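Local coordinates for beta-galactosidase/beta-glucuronidase (PDB 6MVF), which binds flavin mononucleotide and is a glycoside hydrolase of family 2 that probably releases glucuronic acid from beta-glucuronides, at residues L50-M60 and T154-V163; P359-G367 and I402-H413. All coordinates share one frame; numbering follows the deposited sequence.

Contact 1 and contact 2 belong to different family regions, their centres about 28 Å apart, and they do not touch. Contact 1 is largely buried and joins two loops of the sugar-binding domain, one following strand 46-48 and the other leading into strand 163-168. Contact 2 lies in the TIM-barrel region and is only partly buried, holding the loop before helix 368-385 against the start of helix 407-423. In 50-60 with 154-163, backbone groups meet Asn and Thr side chains, and glycines let an indole lie on the main chain. In 359-367 with 402-413, aromatic rings pack on a helix, while the polar bonds lie toward the more exposed residues.

Contact 1 of 2, residues L50-M60 and T154-V163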
loop_
_atom_site.group_PDB
_atom_site.type_symbol
_atom_site.label_atom_id
_atom_site.label_comp_id
_atom_site.label_asym_id
_atom_site.label_seq_id
_atom_site.Cartn_x
_atom_site.Cartn_y
_atom_site.Cartn_z
ATOM N N LEU A 50 -15.993 3.951 17.483
ATOM C CA LEU A 50 -14.910 3.731 18.445
ATOM C C LEU A 50 -13.548 3.755 17.749
ATOM O O LEU A 50 -13.432 3.336 16.593
ATOM C CB LEU A 50 -15.076 2.392 19.150
ATOM C CG LEU A 50 -16.438 2.111 19.764
ATOM C CD1 LEU A 50 -16.365 0.812 20.563
ATOM C CD2 LEU A 50 -16.903 3.306 20.607
ATOM N N PRO A 51 -12.479 4.205 18.443
ATOM C CA PRO A 51 -12.352 4.702 19.824
ATOM C C PRO A 51 -13.117 5.962 20.122
ATOM O O PRO A 51 -13.151 6.858 19.291
ATOM C CB PRO A 51 -10.844 4.979 19.972
ATOM C CG PRO A 51 -10.298 4.951 18.598
ATOM C CD PRO A 51 -11.152 3.995 17.836
ATOM N N HIS A 52 -13.695 6.048 21.318
ATOM C CA HIS A 52 -14.546 7.183 21.625
ATOM C C HIS A 52 -14.490 7.548 23.099
ATOM O O HIS A 52 -14.445 6.684 23.978
ATOM C CB HIS A 52 -16.000 6.904 21.231
ATOM C CG HIS A 52 -16.915 8.037 21.549
ATOM N ND1 HIS A 52 -17.630 8.106 22.726
ATOM C CD2 HIS A 52 -17.186 9.181 20.873
ATOM C CE1 HIS A 52 -18.318 9.233 22.750
ATOM N NE2 HIS A 52 -18.067 9.903 21.638
ATOM N N THR A 53 -14.505 8.844 23.354
ATOM C CA THR A 53 -14.798 9.359 24.677
ATOM C C THR A 53 -15.728 10.547 24.529
ATOM O O THR A 53 -15.586 11.337 23.594
ATOM C CB THR A 53 -13.544 9.795 25.436
ATOM O OG1 THR A 53 -13.948 10.439 26.654
ATOM C CG2 THR A 53 -12.685 10.749 24.589
ATOM N N TRP A 54 -16.678 10.680 25.450
ATOM C CA TRP A 54 -17.513 11.878 25.442
ATOM C C TRP A 54 -16.800 13.091 26.049
ATOM O O TRP A 54 -17.340 14.197 25.987
ATOM C CB TRP A 54 -18.858 11.596 26.148
ATOM C CG TRP A 54 -18.762 11.219 27.615
ATOM C CD1 TRP A 54 -18.536 12.067 28.683
ATOM C CD2 TRP A 54 -18.891 9.902 28.172
ATOM N NE1 TRP A 54 -18.502 11.347 29.863
ATOM C CE2 TRP A 54 -18.717 10.022 29.581
ATOM C CE3 TRP A 54 -19.126 8.633 27.621
ATOM C CZ2 TRP A 54 -18.786 8.920 30.440
ATOM C CZ3 TRP A 54 -19.196 7.540 28.473
ATOM C CH2 TRP A 54 -19.025 7.691 29.872
ATOM N N ASN A 55 -15.585 12.925 26.594
ATOM C CA ASN A 55 -14.825 14.032 27.167
ATOM C C ASN A 55 -13.734 14.548 26.232
ATOM O O ASN A 55 -12.837 15.268 26.684
ATOM C CB ASN A 55 -14.198 13.637 28.514
ATOM C CG ASN A 55 -15.236 13.257 29.568
ATOM O OD1 ASN A 55 -15.144 12.200 30.212
ATOM N ND2 ASN A 55 -16.235 14.113 29.736
ATOM N N ALA A 56 -13.797 14.209 24.940
ATOM C CA ALA A 56 -12.707 14.535 24.022
ATOM C C ALA A 56 -12.473 16.031 23.918
ATOM O O ALA A 56 -11.349 16.464 23.656
ATOM C CB ALA A 56 -12.998 13.973 22.636
ATOM N N VAL A 57 -13.511 16.838 24.088
ATOM C CA VAL A 57 -13.378 18.287 24.055
ATOM C C VAL A 57 -13.480 18.895 25.454
ATOM O O VAL A 57 -12.586 19.629 25.877
ATOM C CB VAL A 57 -14.398 18.919 23.082
ATOM C CG1 VAL A 57 -14.283 20.433 23.088
ATOM C CG2 VAL A 57 -14.162 18.361 21.693
ATOM N N ASP A 58 -14.543 18.582 26.207
ATOM C CA ASP A 58 -14.698 19.303 27.473
ATOM C C ASP A 58 -13.648 18.885 28.504
ATOM O O ASP A 58 -13.381 19.644 29.444
ATOM C CB ASP A 58 -16.131 19.165 28.024
ATOM C CG ASP A 58 -16.486 17.746 28.482
ATOM O OD1 ASP A 58 -15.690 16.801 28.265
ATOM O OD2 ASP A 58 -17.590 17.574 29.065
ATOM N N GLY A 59 -13.018 17.719 28.320
ATOM C CA GLY A 59 -11.929 17.256 29.161
ATOM C C GLY A 59 -10.637 18.039 29.001
ATOM O O GLY A 59 -9.691 17.796 29.764
ATOM N N MET A 60 -10.583 18.988 28.043
ATOM C CA MET A 60 -9.371 19.779 27.856
ATOM C C MET A 60 -9.593 21.173 27.261
ATOM O O MET A 60 -8.606 21.824 26.877
ATOM C CB MET A 60 -8.382 18.991 26.989
ATOM C CG MET A 60 -8.679 18.947 25.499
ATOM S SD MET A 60 -7.396 17.972 24.666
ATOM C CE MET A 60 -7.922 16.307 25.022
ATOM N N THR A 154 -7.440 14.510 33.383
ATOM C CA THR A 154 -8.843 14.228 33.114
ATOM C C THR A 154 -9.124 12.722 33.021
ATOM O O THR A 154 -8.356 11.956 32.429
ATOM C CB THR A 154 -9.238 14.942 31.821
ATOM O OG1 THR A 154 -8.934 16.332 31.957
ATOM C CG2 THR A 154 -10.717 14.775 31.517
ATOM N N PHE A 155 -10.244 12.307 33.618
ATOM C CA PHE A 155 -10.729 10.928 33.547
ATOM C C PHE A 155 -11.711 10.831 32.389
ATOM O O PHE A 155 -12.929 10.794 32.570
ATOM C CB PHE A 155 -11.415 10.503 34.842
ATOM C CG PHE A 155 -10.619 10.750 36.079
ATOM C CD1 PHE A 155 -9.241 10.937 36.031
ATOM C CD2 PHE A 155 -11.251 10.786 37.299
ATOM C CE1 PHE A 155 -8.519 11.171 37.188
ATOM C CE2 PHE A 155 -10.541 11.017 38.444
ATOM C CZ PHE A 155 -9.174 11.208 38.396
ATOM N N TYR A 156 -11.169 10.796 31.180
ATOM C CA TYR A 156 -11.994 10.702 29.982
ATOM C C TYR A 156 -12.884 9.467 30.046
ATOM O O TYR A 156 -12.391 8.350 30.228
ATOM C CB TYR A 156 -11.101 10.640 28.746
ATOM C CG TYR A 156 -10.136 11.788 28.576
ATOM C CD1 TYR A 156 -10.558 13.013 28.045
ATOM C CD2 TYR A 156 -8.787 11.641 28.914
ATOM C CE1 TYR A 156 -9.669 14.064 27.877
ATOM C CE2 TYR A 156 -7.889 12.689 28.746
ATOM C CZ TYR A 156 -8.335 13.891 28.219
ATOM O OH TYR A 156 -7.445 14.911 28.040
ATOM N N GLY A 157 -14.193 9.658 29.904
ATOM C CA GLY A 157 -15.118 8.546 29.983
ATOM C C GLY A 157 -15.322 7.879 28.635
ATOM O O GLY A 157 -15.170 8.498 27.588
ATOM N N GLY A 158 -15.656 6.596 28.673
ATOM C CA GLY A 158 -16.106 5.924 27.475
ATOM C C GLY A 158 -15.255 4.768 26.997
ATOM O O GLY A 158 -14.407 4.240 27.727
ATOM N N LEU A 159 -15.503 4.362 25.751
ATOM C CA LEU A 159 -14.847 3.214 25.131
ATOM C C LEU A 159 -13.722 3.731 24.232
ATOM O O LEU A 159 -13.830 3.762 23.006
ATOM C CB LEU A 159 -15.868 2.398 24.346
ATOM C CG LEU A 159 -16.951 1.669 25.115
ATOM C CD1 LEU A 159 -17.907 1.029 24.128
ATOM C CD2 LEU A 159 -16.303 0.623 26.019
ATOM N N TYR A 160 -12.627 4.152 24.852
ATOM C CA TYR A 160 -11.656 4.973 24.137
ATOM C C TYR A 160 -10.581 4.144 23.419
ATOM O O TYR A 160 -9.636 4.722 22.869
ATOM C CB TYR A 160 -11.034 5.995 25.098
ATOM C CG TYR A 160 -10.236 5.367 26.196
ATOM C CD1 TYR A 160 -10.834 4.974 27.386
ATOM C CD2 TYR A 160 -8.869 5.145 26.036
ATOM C CE1 TYR A 160 -10.073 4.379 28.398
ATOM C CE2 TYR A 160 -8.108 4.561 27.024
ATOM C CZ TYR A 160 -8.700 4.180 28.205
ATOM O OH TYR A 160 -7.908 3.590 29.180
ATOM N N ARG A 161 -10.725 2.809 23.399
ATOM C CA ARG A 161 -9.809 1.917 22.698
ATOM C C ARG A 161 -10.489 0.968 21.720
ATOM O O ARG A 161 -9.782 0.274 20.976
ATOM C CB ARG A 161 -8.995 1.069 23.690
ATOM C CG ARG A 161 -7.983 1.856 24.510
ATOM C CD ARG A 161 -7.070 0.948 25.337
ATOM N NE ARG A 161 -6.216 1.782 26.161
ATOM C CZ ARG A 161 -5.720 1.446 27.348
ATOM N NH1 ARG A 161 -5.975 0.256 27.879
ATOM N NH2 ARG A 161 -4.972 2.326 28.010
ATOM N N GLY A 162 -11.824 0.904 21.708
ATOM C CA GLY A 162 -12.557 0.022 20.825
ATOM C C GLY A 162 -12.908 -1.288 21.499
ATOM O O GLY A 162 -12.554 -1.549 22.651
ATOM N N VAL A 163 -13.598 -2.134 20.726
ATOM C CA VAL A 163 -14.246 -3.357 21.205
ATOM C C VAL A 163 -14.116 -4.430 20.124
ATOM O O VAL A 163 -14.195 -4.130 18.930
ATOM C CB VAL A 163 -15.741 -3.102 21.560
ATOM C CG1 VAL A 163 -16.463 -4.397 21.894
ATOM C CG2 VAL A 163 -15.884 -2.111 22.719
#
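The side-chain oxygen of Asn55 is one of the acceptors that tie the two loops together: Gly157 N donates to Asn55 OD1 at 2.7 Å, tilted 19° from the plane of the amide. The other end of the same amide is also engaged. Asn55 ND2 gives a hydrogen to the syn lone pair of Asp58 OD1, 3.1 Å away and in the amide plane, and a second to Leu67 O, while Asp58 itself forms a salt bridge with Arg43. The residue before the indole, Thr53, starts an ST turn in which its OG1 accepts from Asn55 N at 3.0 Å; the hydroxyl also faces Gly157 O, but the modelled separation is implausibly short and the length of that bond is doubtful. The indole of Trp54 lies flat on the neighbouring glycines, its six-membered ring centred 4.0 Å from Gly157 CA in a CH-pi contact, and its NE1 bonds to Leu67 O. A side chain at Gly157 would run into this ring. Farther along, Thr154 OG1 donates to Gly59 O at 2.7 Å, in the carbonyl plane and on a lone pair, while its methyl sits over the rim of one face of Tyr156. That phenol turns its edge to Asn55 O, meets Met60 CE crosswise, and carries its hydroxyl to Asp304 in the TIM-barrel region. At the opposite end of the pairing, beyond His52 N to Leu159 O at 2.8 Å, the chemistry becomes apolar: Leu50 CD1 touches both Leu159 CD1 and Val163 CG2, the latter 3.7 Å away. With both ends of its amide bonded, Asn55 is held in one orientation; Gly157 N and Gly59 O are met by side chains, while His52 N pairs with main chain.

Contact 2 of 2, residues P359-G367 and I402-H413; sequences PFISVFKSG and IGGISQELVDTH
Phe364 lies with one ring face against the first turn of helix 407-423, Leu409 CB standing 3.9 Å from the ring centroid in a CH-pi contact and Leu409 CA over the ring centre. With CG opposite the backbone nitrogen (chi1 176°), the ring projects from its loop onto the helix. Glu408 CB and Thr412 OG1 approach it obliquely, and Phe360 CZ meets its edge. Deeper in, Phe360 packs on the next turn: its CE2 is 3.7 Å from Thr412 CG2, and its ring lies at 37° to that of His413. The imidazole is fixed at both nitrogens, ND1 donating to Leu409 O at 2.9 Å and NE2 bonded to Ser397. Were Phe364 cut back to an alanine, a gap would probably open between the loop and Leu409, taking away one of the neighbours of Phe360. The more exposed side relies on scattered polar links. Gly403 N donates to Ser362 O at 3.0 Å, and a water bridges Phe364 N to Gly404 O. Glu408 reaches past the edge of Phe364, its carboxylate nearly perpendicular to the ring, and takes the hydrogen of Gly367 N on the syn lone pair of OE1 at 3.0 Å, the bond nearly straight at 163°. Gly367 is the N-cap of helix 368-385, which carries the FMN-binding Lys379. The acid thus stands at the start of that helix, where the helix dipole would probably favour its negative charge; apolar packing holds the loop on helix 407-423, and a carboxylate-to-backbone hydrogen bond ties that helix to the start of helix 368-385.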
loop_
_atom_site.group_PDB
_atom_site.type_symbol
_atom_site.label_atom_id
_atom_site.label_comp_id
_atom_site.label_asym_id
_atom_site.label_seq_id
_atom_site.Cartn_x
_atom_site.Cartn_y
_atom_site.Cartn_z
ATOM N N PRO A 359 -3.184 3.197 38.515
ATOM C CA PRO A 359 -3.558 4.537 39.012
ATOM C C PRO A 359 -3.875 4.589 40.503
ATOM O O PRO A 359 -4.851 5.215 40.910
ATOM C CB PRO A 359 -4.797 4.884 38.176
ATOM C CG PRO A 359 -5.408 3.558 37.895
ATOM C CD PRO A 359 -4.282 2.560 37.774
ATOM N N PHE A 360 -3.062 3.930 41.323
ATOM C CA PHE A 360 -3.115 4.049 42.783
ATOM C C PHE A 360 -2.451 5.375 43.167
ATOM O O PHE A 360 -1.259 5.451 43.481
ATOM C CB PHE A 360 -2.425 2.838 43.399
ATOM C CG PHE A 360 -2.592 2.715 44.879
ATOM C CD1 PHE A 360 -3.592 3.416 45.543
ATOM C CD2 PHE A 360 -1.721 1.899 45.616
ATOM C CE1 PHE A 360 -3.734 3.295 46.917
ATOM C CE2 PHE A 360 -1.846 1.776 46.987
ATOM C CZ PHE A 360 -2.851 2.469 47.643
ATOM N N ILE A 361 -3.231 6.455 43.117
ATOM C CA ILE A 361 -2.669 7.798 43.046
ATOM C C ILE A 361 -3.250 8.710 44.128
ATOM O O ILE A 361 -4.462 8.715 44.377
ATOM C CB ILE A 361 -2.891 8.402 41.640
ATOM C CG1 ILE A 361 -2.214 9.768 41.502
ATOM C CG2 ILE A 361 -4.363 8.483 41.309
ATOM C CD1 ILE A 361 -1.748 10.062 40.076
ATOM N N SER A 362 -2.360 9.472 44.778
ATOM C CA SER A 362 -2.661 10.680 45.552
ATOM C C SER A 362 -3.243 10.434 46.938
ATOM O O SER A 362 -2.664 10.880 47.931
ATOM C CB SER A 362 -3.620 11.597 44.797
ATOM O OG SER A 362 -2.926 12.454 43.921
ATOM N N VAL A 363 -4.396 9.767 47.007
ATOM C CA VAL A 363 -5.242 9.721 48.198
ATOM C C VAL A 363 -5.654 8.279 48.433
ATOM O O VAL A 363 -6.425 7.714 47.649
ATOM C CB VAL A 363 -6.491 10.602 48.055
ATOM C CG1 VAL A 363 -7.440 10.333 49.214
ATOM C CG2 VAL A 363 -6.115 12.086 47.951
ATOM N N PHE A 364 -5.171 7.689 49.517
ATOM C CA PHE A 364 -5.568 6.328 49.843
ATOM C C PHE A 364 -7.028 6.306 50.274
ATOM O O PHE A 364 -7.462 7.133 51.085
ATOM C CB PHE A 364 -4.682 5.762 50.947
ATOM C CG PHE A 364 -5.095 4.405 51.398
ATOM C CD1 PHE A 364 -4.769 3.284 50.647
ATOM C CD2 PHE A 364 -5.824 4.242 52.569
ATOM C CE1 PHE A 364 -5.153 2.023 51.060
ATOM C CE2 PHE A 364 -6.215 2.983 52.981
ATOM C CZ PHE A 364 -5.879 1.869 52.225
ATOM N N LYS A 365 -7.785 5.369 49.709
ATOM C CA LYS A 365 -9.182 5.128 50.051
ATOM C C LYS A 365 -9.285 3.850 50.879
ATOM O O LYS A 365 -8.878 2.775 50.417
ATOM C CB LYS A 365 -10.039 4.985 48.793
ATOM C CG LYS A 365 -10.299 6.230 48.008
ATOM C CD LYS A 365 -11.301 5.897 46.906
ATOM C CE LYS A 365 -11.714 7.127 46.141
ATOM N NZ LYS A 365 -12.599 6.742 45.022
ATOM N N SER A 366 -9.867 3.958 52.073
ATOM C CA SER A 366 -10.037 2.828 52.980
ATOM C C SER A 366 -11.149 1.892 52.508
ATOM O O SER A 366 -12.036 2.265 51.737
ATOM C CB SER A 366 -10.369 3.322 54.383
ATOM O OG SER A 366 -11.565 4.080 54.335
ATOM N N GLY A 367 -11.095 0.657 52.996
ATOM C CA GLY A 367 -12.107 -0.321 52.657
ATOM C C GLY A 367 -11.595 -1.569 51.968
ATOM O O GLY A 367 -10.495 -1.574 51.407
ATOM N N ILE A 402 -0.163 12.200 49.492
ATOM C CA ILE A 402 -0.813 13.503 49.429
ATOM C C ILE A 402 -2.017 13.533 50.359
ATOM O O ILE A 402 -2.289 14.547 51.011
ATOM C CB ILE A 402 -1.193 13.852 47.979
ATOM C CG1 ILE A 402 0.002 14.473 47.254
ATOM C CG2 ILE A 402 -2.374 14.824 47.929
ATOM C CD1 ILE A 402 -0.177 14.510 45.738
ATOM N N GLY A 403 -2.721 12.405 50.478
ATOM C CA GLY A 403 -3.905 12.250 51.301
ATOM C C GLY A 403 -3.646 11.822 52.728
ATOM O O GLY A 403 -4.599 11.570 53.479
ATOM N N GLY A 404 -2.373 11.726 53.119
ATOM C CA GLY A 404 -1.983 11.351 54.462
ATOM C C GLY A 404 -1.666 9.879 54.621
ATOM O O GLY A 404 -2.363 9.022 54.059
ATOM N N ILE A 405 -0.618 9.574 55.398
ATOM C CA ILE A 405 -0.228 8.188 55.635
ATOM C C ILE A 405 -1.182 7.543 56.626
ATOM O O ILE A 405 -1.759 8.194 57.504
ATOM C CB ILE A 405 1.227 8.088 56.130
ATOM C CG1 ILE A 405 1.768 6.691 55.877
ATOM C CG2 ILE A 405 1.332 8.395 57.617
ATOM C CD1 ILE A 405 3.277 6.642 55.901
ATOM N N SER A 406 -1.364 6.244 56.466
ATOM C CA SER A 406 -2.063 5.459 57.461
ATOM C C SER A 406 -1.436 4.069 57.466
ATOM O O SER A 406 -0.644 3.715 56.589
ATOM C CB SER A 406 -3.577 5.441 57.188
ATOM O OG SER A 406 -3.935 4.552 56.141
ATOM N N GLN A 407 -1.762 3.296 58.499
ATOM C CA GLN A 407 -1.366 1.894 58.516
ATOM C C GLN A 407 -2.004 1.128 57.356
ATOM O O GLN A 407 -1.342 0.314 56.704
ATOM C CB GLN A 407 -1.742 1.273 59.863
ATOM C CG GLN A 407 -1.469 -0.212 59.995
ATOM C CD GLN A 407 -0.021 -0.546 59.759
ATOM O OE1 GLN A 407 0.301 -1.519 59.085
ATOM N NE2 GLN A 407 0.866 0.264 60.305
ATOM N N GLU A 408 -3.292 1.381 57.084
ATOM C CA GLU A 408 -3.982 0.674 56.007
ATOM C C GLU A 408 -3.281 0.890 54.668
ATOM O O GLU A 408 -3.110 -0.058 53.889
ATOM C CB GLU A 408 -5.438 1.138 55.933
ATOM C CG GLU A 408 -6.478 0.033 55.798
ATOM C CD GLU A 408 -7.902 0.587 55.620
ATOM O OE1 GLU A 408 -8.530 0.320 54.569
ATOM O OE2 GLU A 408 -8.391 1.302 56.526
ATOM N N LEU A 409 -2.861 2.134 54.396
ATOM C CA LEU A 409 -2.162 2.465 53.155
ATOM C C LEU A 409 -0.840 1.718 53.045
ATOM O O LEU A 409 -0.449 1.292 51.951
ATOM C CB LEU A 409 -1.927 3.982 53.080
ATOM C CG LEU A 409 -1.001 4.658 52.050
ATOM C CD1 LEU A 409 -1.192 6.155 52.141
ATOM C CD2 LEU A 409 0.498 4.348 52.201
ATOM N N VAL A 410 -0.100 1.618 54.151
ATOM C CA VAL A 410 1.204 0.966 54.109
ATOM C C VAL A 410 1.045 -0.526 53.832
ATOM O O VAL A 410 1.811 -1.113 53.059
ATOM C CB VAL A 410 1.971 1.230 55.423
ATOM C CG1 VAL A 410 3.244 0.412 55.465
ATOM C CG2 VAL A 410 2.282 2.713 55.588
ATOM N N ASP A 411 0.049 -1.163 54.459
ATOM C CA ASP A 411 -0.160 -2.593 54.262
ATOM C C ASP A 411 -0.507 -2.892 52.821
ATOM O O ASP A 411 -0.126 -3.937 52.284
ATOM C CB ASP A 411 -1.271 -3.105 55.177
ATOM C CG ASP A 411 -0.876 -3.077 56.635
ATOM O OD1 ASP A 411 0.337 -2.936 56.909
ATOM O OD2 ASP A 411 -1.773 -3.195 57.500
ATOM N N THR A 412 -1.247 -1.990 52.182
ATOM C CA THR A 412 -1.587 -2.184 50.783
ATOM C C THR A 412 -0.329 -2.164 49.921
ATOM O O THR A 412 -0.215 -2.932 48.960
ATOM C CB THR A 412 -2.603 -1.122 50.349
ATOM O OG1 THR A 412 -3.794 -1.268 51.132
ATOM C CG2 THR A 412 -2.954 -1.262 48.867
ATOM N N HIS A 413 0.654 -1.334 50.284
ATOM C CA HIS A 413 1.891 -1.318 49.509
ATOM C C HIS A 413 2.689 -2.601 49.701
ATOM O O HIS A 413 3.345 -3.056 48.766
ATOM C CB HIS A 413 2.722 -0.081 49.847
ATOM C CG HIS A 413 2.224 1.176 49.190
ATOM N ND1 HIS A 413 1.008 1.750 49.499
ATOM C CD2 HIS A 413 2.770 1.956 48.227
ATOM C CE1 HIS A 413 0.828 2.831 48.759
ATOM N NE2 HIS A 413 1.885 2.982 47.980
HETATM O O HOH W 1 -3.391 9.047 50.959
#